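PDB 2P8T: uncharacterized protein from Pyrococcus horikoshii, which is of unknown function, joining a probable helix-turn-helix domain to an alpha/beta domain, with ATP binding and aminoacyl-tRNA ligase activity only tentatively assigned. Local coordinates for residues A[82-87]-A[189-194]. Sequence-based numbering, arbitrary orientation.
Sequences SMFSEP and EEITPE
Met-83 reaches across to the bend at Glu-190 and Ile-191, and no hydrogen bond joins the two segments. Its unbranched thioether side chain is long and flexible enough to cover both apolar carbon and backbone: CE lies 3.7 Å from Glu-190 O, while SD comes within 4.1 Å of Glu-190 CB. The chain is extended as far as SD and then turns at chi3 (79°), which brings the methyl group against that carbonyl oxygen. On the inner side SD also meets Ile-191 CD1, at 4.4 Å. Ile-191 CD1 also approaches the edge of the Phe-84 ring, near its plane, 4.3 Å from CE2. Met-83 CG sits 3.5 Å above one face of that ring, toward its rim; the neighbouring Met-83 and Phe-84 side chains pack on each other and both touch Ile-191. A flat aromatic and a branched aliphatic suit this buried end: Phe-84 also packs on Phe-25, and Ile-191 on Tyr-184.

The outer side is looser. Glu-190 lends its CB to the contact, but its chain bends at chi2 (-56°) and carries the carboxylate away from Met-83, as befits an exposed acid. Beyond Ile-191 the chain leaves the interface, and Thr-192 N-caps the next helix, its OG1 accepting from Glu-194 N at 3.2 Å.

Altogether this is a small, largely apolar contact between two connections, one running from helix 71-81 to strand 88-92, the other from helix 172-187 to the C-terminal helix 193-196, with Phe-84 packing on both helix 172-187 and strand 95-102 of the antiparallel sheet in an alpha/beta domain.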
ATOM      1  N   SER A  82       7.229  -9.551   2.645  1.00 24.67           N
ATOM      2  CA  SER A  82       8.669  -9.510   2.938  1.00 25.05           C
ATOM      3  C   SER A  82       9.283  -8.126   2.692  1.00 24.92           C
ATOM      4  O   SER A  82      10.344  -7.822   3.238  1.00 25.47           O
ATOM      5  CB  SER A  82       9.454 -10.582   2.156  1.00 26.10           C
ATOM      6  OG  SER A  82       9.706 -10.209   0.801  1.00 26.77           O
ATOM      7  N   MET A  83       8.639  -7.299   1.871  1.00 23.45           N
ATOM      8  CA  MET A  83       9.193  -5.986   1.531  1.00 23.20           C
ATOM      9  C   MET A  83       8.356  -4.808   2.047  1.00 22.72           C
ATOM     10  O   MET A  83       8.813  -3.659   2.033  1.00 22.35           O
ATOM     11  CB  MET A  83       9.517  -5.871   0.020  1.00 23.50           C
ATOM     12  CG  MET A  83       8.365  -5.967  -1.008  1.00 25.17           C
ATOM     13  SD  MET A  83       8.909  -6.166  -2.779  1.00 23.90           S
ATOM     14  CE  MET A  83       9.292  -7.906  -2.759  1.00 29.02           C
ATOM     15  N   PHE A  84       7.136  -5.122   2.486  1.00 21.61           N
ATOM     16  CA  PHE A  84       6.166  -4.158   3.016  1.00 21.54           C
ATOM     17  C   PHE A  84       5.503  -4.701   4.269  1.00 22.16           C
ATOM     18  O   PHE A  84       5.419  -5.915   4.475  1.00 22.45           O
ATOM     19  CB  PHE A  84       5.049  -3.877   2.000  1.00 21.04           C
ATOM     20  CG  PHE A  84       5.543  -3.445   0.652  1.00 20.68           C
ATOM     21  CD1 PHE A  84       6.290  -2.276   0.508  1.00 19.30           C
ATOM     22  CD2 PHE A  84       5.257  -4.209  -0.475  1.00 20.65           C
ATOM     23  CE1 PHE A  84       6.754  -1.880  -0.732  1.00 17.34           C
ATOM     24  CE2 PHE A  84       5.685  -3.814  -1.719  1.00 19.34           C
ATOM     25  CZ  PHE A  84       6.452  -2.649  -1.853  1.00 19.54           C
ATOM     26  N   SER A  85       5.014  -3.799   5.109  1.00 21.97           N
ATOM     27  CA  SER A  85       4.151  -4.196   6.219  1.00 22.22           C
ATOM     28  C   SER A  85       2.738  -4.368   5.693  1.00 22.25           C
ATOM     29  O   SER A  85       2.443  -3.949   4.573  1.00 22.94           O
ATOM     30  CB  SER A  85       4.177  -3.134   7.312  1.00 22.82           C
ATOM     31  OG  SER A  85       3.700  -1.879   6.829  1.00 22.22           O
ATOM     32  N   GLU A  86       1.865  -5.005   6.469  1.00 22.44           N
ATOM     33  CA  GLU A  86       0.430  -4.934   6.189  1.00 23.04           C
ATOM     34  C   GLU A  86      -0.019  -3.459   6.203  1.00 22.84           C
ATOM     35  O   GLU A  86       0.211  -2.778   7.188  1.00 23.26           O
ATOM     36  CB  GLU A  86      -0.370  -5.708   7.248  1.00 23.26           C
ATOM     37  CG  GLU A  86      -0.187  -7.233   7.215  1.00 25.02           C
ATOM     38  CD  GLU A  86      -0.950  -7.920   6.075  1.00 27.61           C
ATOM     39  OE1 GLU A  86      -1.714  -7.239   5.344  1.00 29.11           O
ATOM     40  OE2 GLU A  86      -0.799  -9.167   5.941  1.00 29.10           O
ATOM     41  N   PRO A  87      -0.668  -2.965   5.119  1.00 23.25           N
ATOM     42  CA  PRO A  87      -1.187  -1.578   5.160  1.00 22.85           C
ATOM     43  C   PRO A  87      -2.168  -1.400   6.314  1.00 23.48           C
ATOM     44  O   PRO A  87      -2.997  -2.281   6.558  1.00 23.78           O
ATOM     45  CB  PRO A  87      -1.890  -1.420   3.807  1.00 23.21           C
ATOM     46  CG  PRO A  87      -1.151  -2.394   2.904  1.00 23.42           C
ATOM     47  CD  PRO A  87      -0.919  -3.597   3.808  1.00 23.03           C
ATOM     48  N   GLU A 189      11.921  -2.163  -8.690  1.00 31.52           N
ATOM     49  CA  GLU A 189      12.834  -3.171  -9.227  1.00 32.21           C
ATOM     50  C   GLU A 189      12.681  -4.528  -8.535  1.00 31.76           C
ATOM     51  O   GLU A 189      13.196  -5.536  -9.017  1.00 32.07           O
ATOM     52  CB  GLU A 189      14.286  -2.668  -9.150  1.00 32.48           C
ATOM     53  CG  GLU A 189      14.534  -1.362  -9.965  1.00 34.48           C
ATOM     54  CD  GLU A 189      15.942  -0.795  -9.795  1.00 34.77           C
ATOM     55  OE1 GLU A 189      16.872  -1.303 -10.460  1.00 38.61           O
ATOM     56  OE2 GLU A 189      16.115   0.172  -9.020  1.00 38.94           O
ATOM     57  N   GLU A 190      11.981  -4.558  -7.404  1.00 30.55           N
ATOM     58  CA  GLU A 190      11.871  -5.786  -6.629  1.00 30.34           C
ATOM     59  C   GLU A 190      10.516  -6.470  -6.755  1.00 28.98           C
ATOM     60  O   GLU A 190      10.353  -7.596  -6.288  1.00 29.63           O
ATOM     61  CB  GLU A 190      12.197  -5.529  -5.150  1.00 30.93           C
ATOM     62  CG  GLU A 190      13.492  -4.718  -4.893  1.00 33.91           C
ATOM     63  CD  GLU A 190      14.724  -5.324  -5.517  1.00 39.58           C
ATOM     64  OE1 GLU A 190      14.913  -6.557  -5.379  1.00 41.87           O
ATOM     65  OE2 GLU A 190      15.509  -4.560  -6.139  1.00 41.73           O
ATOM     66  N   ILE A 191       9.546  -5.779  -7.355  1.00 27.90           N
ATOM     67  CA  ILE A 191       8.203  -6.317  -7.569  1.00 27.10           C
ATOM     68  C   ILE A 191       8.303  -7.508  -8.528  1.00 27.22           C
ATOM     69  O   ILE A 191       8.918  -7.383  -9.586  1.00 27.15           O
ATOM     70  CB  ILE A 191       7.242  -5.256  -8.189  1.00 26.86           C
ATOM     71  CG1 ILE A 191       7.105  -3.997  -7.300  1.00 26.88           C
ATOM     72  CG2 ILE A 191       5.871  -5.862  -8.481  1.00 26.59           C
ATOM     73  CD1 ILE A 191       6.484  -4.238  -5.921  1.00 22.76           C
ATOM     74  N   THR A 192       7.719  -8.643  -8.142  1.00 27.22           N
ATOM     75  CA  THR A 192       7.807  -9.903  -8.919  1.00 27.75           C
ATOM     76  C   THR A 192       7.202  -9.755 -10.319  1.00 27.07           C
ATOM     77  O   THR A 192       6.190  -9.060 -10.483  1.00 27.06           O
ATOM     78  CB  THR A 192       7.141 -11.113  -8.170  1.00 27.95           C
ATOM     79  OG1 THR A 192       7.121 -12.276  -9.020  1.00 30.60           O
ATOM     80  CG2 THR A 192       5.721 -10.804  -7.795  1.00 28.23           C
ATOM     81  N   PRO A 193       7.815 -10.404 -11.333  1.00 26.94           N
ATOM     82  CA  PRO A 193       7.203 -10.403 -12.670  1.00 27.33           C
ATOM     83  C   PRO A 193       5.782 -10.974 -12.701  1.00 27.52           C
ATOM     84  O   PRO A 193       4.987 -10.585 -13.557  1.00 26.58           O
ATOM     85  CB  PRO A 193       8.139 -11.285 -13.494  1.00 27.42           C
ATOM     86  CG  PRO A 193       9.459 -11.248 -12.754  1.00 27.63           C
ATOM     87  CD  PRO A 193       9.085 -11.152 -11.307  1.00 27.02           C
ATOM     88  N   GLU A 194       5.470 -11.884 -11.775  1.00 27.26           N
ATOM     89  CA  GLU A 194       4.151 -12.491 -11.706  1.00 28.18           C
ATOM     90  C   GLU A 194       3.068 -11.445 -11.475  1.00 27.53           C
ATOM     91  O   GLU A 194       1.948 -11.610 -11.930  1.00 27.89           O
ATOM     92  CB  GLU A 194       4.095 -13.571 -10.618  1.00 28.98           C
ATOM     93  CG  GLU A 194       5.171 -14.641 -10.766  1.00 31.84           C
ATOM     94  CD  GLU A 194       4.812 -15.965 -10.101  1.00 36.32           C
ATOM     95  OE1 GLU A 194       4.126 -15.965  -9.058  1.00 37.62           O
ATOM     96  OE2 GLU A 194       5.227 -17.023 -10.632  1.00 39.83           O
TER